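Local atomic coordinates of thiosulfate reductase (PDB entry 2VPZ), a protein that probably carries out the redox chemistry of thiosulfate or polysulfide reduction, binding molybdenum, two molybdopterin guanine dinucleotides and an iron-sulfur cluster. Residues A[96-101]-A[512-517]. Sequence-based numbering, arbitrary orientation.
Sequences KRPLIR and LFDTKP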
loop_
_atom_site.group_PDB
_atom_site.type_symbol
_atom_site.label_atom_id
_atom_site.label_comp_id
_atom_site.label_asym_id
_atom_site.label_seq_id
_atom_site.Cartn_x
_atom_site.Cartn_y
_atom_site.Cartn_z
ATOM N N LYS A 96 50.605 22.069 0.049
ATOM C CA LYS A 96 51.141 22.663 -1.190
ATOM C C LYS A 96 52.699 22.657 -1.303
ATOM O O LYS A 96 53.260 22.234 -2.323
ATOM C CB LYS A 96 50.588 24.108 -1.352
ATOM C CG LYS A 96 49.088 24.314 -0.932
ATOM C CD LYS A 96 48.802 25.590 -0.104
ATOM C CE LYS A 96 47.287 25.842 0.068
ATOM N NZ LYS A 96 46.654 25.026 1.169
ATOM N N ARG A 97 53.431 23.062 -0.287
ATOM C CA ARG A 97 54.903 23.087 -0.392
ATOM C C ARG A 97 55.749 22.049 0.420
ATOM O O ARG A 97 55.134 21.402 1.297
ATOM C CB ARG A 97 55.446 24.470 0.084
ATOM C CG ARG A 97 54.499 25.680 -0.007
ATOM C CD ARG A 97 54.022 26.136 1.380
ATOM N NE ARG A 97 52.810 27.022 1.330
ATOM C CZ ARG A 97 52.040 27.520 2.396
ATOM N NH1 ARG A 97 52.457 27.260 3.613
ATOM N NH2 ARG A 97 50.852 28.137 2.182
ATOM N N PRO A 98 57.046 21.689 -0.005
ATOM C CA PRO A 98 57.741 20.754 0.884
ATOM C C PRO A 98 57.924 21.506 2.201
ATOM O O PRO A 98 57.935 22.750 2.239
ATOM C CB PRO A 98 59.106 20.567 0.188
ATOM C CG PRO A 98 58.917 20.885 -1.231
ATOM C CD PRO A 98 57.375 21.234 -1.370
ATOM N N LEU A 99 58.110 20.770 3.274
ATOM C CA LEU A 99 58.291 21.382 4.581
ATOM C C LEU A 99 59.345 20.650 5.393
ATOM O O LEU A 99 59.406 19.427 5.354
ATOM C CB LEU A 99 56.975 21.385 5.377
ATOM C CG LEU A 99 55.753 22.130 4.805
ATOM C CD1 LEU A 99 54.496 21.926 5.690
ATOM C CD2 LEU A 99 56.098 23.625 4.654
ATOM N N ILE A 100 60.188 21.373 6.115
ATOM C CA ILE A 100 61.145 20.684 6.965
ATOM C C ILE A 100 60.966 21.175 8.408
ATOM O O ILE A 100 60.705 22.355 8.669
ATOM C CB ILE A 100 62.660 20.854 6.490
ATOM C CG1 ILE A 100 62.831 20.396 5.034
ATOM C CG2 ILE A 100 63.591 20.001 7.408
ATOM C CD1 ILE A 100 64.128 20.902 4.362
ATOM N N ARG A 101 61.069 20.228 9.328
ATOM C CA ARG A 101 60.935 20.441 10.767
ATOM C C ARG A 101 62.015 21.401 11.341
ATOM O O ARG A 101 63.205 21.117 11.241
ATOM C CB ARG A 101 61.001 19.094 11.496
ATOM C CG ARG A 101 59.952 18.855 12.578
ATOM C CD ARG A 101 60.421 17.787 13.594
ATOM N NE ARG A 101 61.675 18.155 14.269
ATOM C CZ ARG A 101 62.867 17.585 14.098
ATOM N NH1 ARG A 101 63.037 16.575 13.261
ATOM N NH2 ARG A 101 63.924 18.040 14.781
ATOM N N LEU A 512 48.985 21.543 -8.867
ATOM C CA LEU A 512 48.755 22.893 -8.358
ATOM C C LEU A 512 49.799 23.301 -7.300
ATOM O O LEU A 512 50.393 22.431 -6.640
ATOM C CB LEU A 512 47.278 23.021 -7.847
ATOM C CG LEU A 512 46.091 23.453 -8.771
ATOM C CD1 LEU A 512 46.490 23.310 -10.249
ATOM C CD2 LEU A 512 44.785 22.662 -8.476
ATOM N N PHE A 513 50.106 24.593 -7.171
ATOM C CA PHE A 513 51.054 25.050 -6.163
ATOM C C PHE A 513 52.450 24.425 -6.400
ATOM O O PHE A 513 52.976 24.470 -7.510
ATOM C CB PHE A 513 50.520 24.615 -4.777
ATOM C CG PHE A 513 49.073 25.002 -4.511
ATOM C CD1 PHE A 513 48.043 24.037 -4.438
ATOM C CD2 PHE A 513 48.715 26.342 -4.379
ATOM C CE1 PHE A 513 46.682 24.411 -4.219
ATOM C CE2 PHE A 513 47.377 26.750 -4.158
ATOM C CZ PHE A 513 46.363 25.779 -4.079
ATOM N N ASP A 514 53.047 23.847 -5.349
ATOM C CA ASP A 514 54.327 23.187 -5.530
ATOM C C ASP A 514 54.181 21.679 -5.393
ATOM O O ASP A 514 54.915 21.003 -4.667
ATOM C CB ASP A 514 55.397 23.697 -4.564
ATOM C CG ASP A 514 56.771 23.673 -5.179
ATOM O OD1 ASP A 514 56.794 23.535 -6.425
ATOM O OD2 ASP A 514 57.797 23.784 -4.476
ATOM N N THR A 515 53.249 21.127 -6.149
ATOM C CA THR A 515 52.946 19.708 -6.073
ATOM C C THR A 515 53.618 18.802 -7.140
ATOM O O THR A 515 53.744 19.198 -8.300
ATOM C CB THR A 515 51.359 19.586 -6.005
ATOM O OG1 THR A 515 50.921 19.619 -4.638
ATOM C CG2 THR A 515 50.885 18.360 -6.694
ATOM N N LYS A 516 54.082 17.605 -6.726
ATOM C CA LYS A 516 54.807 16.619 -7.585
ATOM C C LYS A 516 54.244 15.182 -7.555
ATOM O O LYS A 516 53.821 14.726 -6.478
ATOM C CB LYS A 516 56.306 16.556 -7.167
ATOM C CG LYS A 516 57.157 17.798 -7.474
ATOM C CD LYS A 516 57.639 17.806 -8.930
ATOM C CE LYS A 516 57.570 19.195 -9.579
ATOM N NZ LYS A 516 58.047 20.283 -8.666
ATOM N N PRO A 517 54.213 14.463 -8.715
ATOM C CA PRO A 517 53.705 13.072 -8.781
ATOM C C PRO A 517 54.655 12.089 -8.030
ATOM O O PRO A 517 55.851 12.371 -7.895
ATOM C CB PRO A 517 53.618 12.760 -10.281
ATOM C CG PRO A 517 54.458 13.821 -10.978
ATOM C CD PRO A 517 54.488 15.025 -10.046
#
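Lys96 meets Phe513 through its aliphatic carbons, a worked example of how the methylene part of a lysine can serve as a hydrophobic surface while its ammonium group bonds to backbone carbonyls. CG of Lys96 lies over one face of the Phe513 ring, 3.8 Å from the centroid and displaced toward the rim, in a CH-pi contact. Beside it, CB of Lys96 touches CB of Phe513 at 3.5 Å. With CG anti to the carbonyl carbon and beside the backbone N of Lys96 (chi1 -39°), that methylene is set over the ring; NZ itself stands 5.6 Å from the Phe513 centroid, too far for more than a weak cation-pi attraction. That amine is instead hydrogen-bonded to Pro92 O and Arg94 O. One residue further on, Asp514 joins the interface through van der Waals contacts that each pair a carbon with an oxygen: its CB packs against O of Lys96 at 3.4 Å, and its OD2 lies 4.0 Å from CD of Pro98, the two side chains crossing at about a right angle. Within the molybdopterin oxidoreductase fold, the lead-in to strand 99-101, which pairs antiparallel with 112-114, here meets the loop that runs into helix 518-528; this is structural packing, with the Thr515 side chain about 9 Å from a bound MGD. O of Lys96 and O of Asp514 are 3.1 Å apart, two acceptors that cannot hydrogen-bond to each other, a proximity probably unfavourable by itself; that of Asp514 receives a hydrogen bond from Trp117 NE1. Farther out, Trp117 and Ala120 of helix 117-134 pack on the Pro98 ring, while Pro481 of strand 479-481 touches both Pro98 and Thr515.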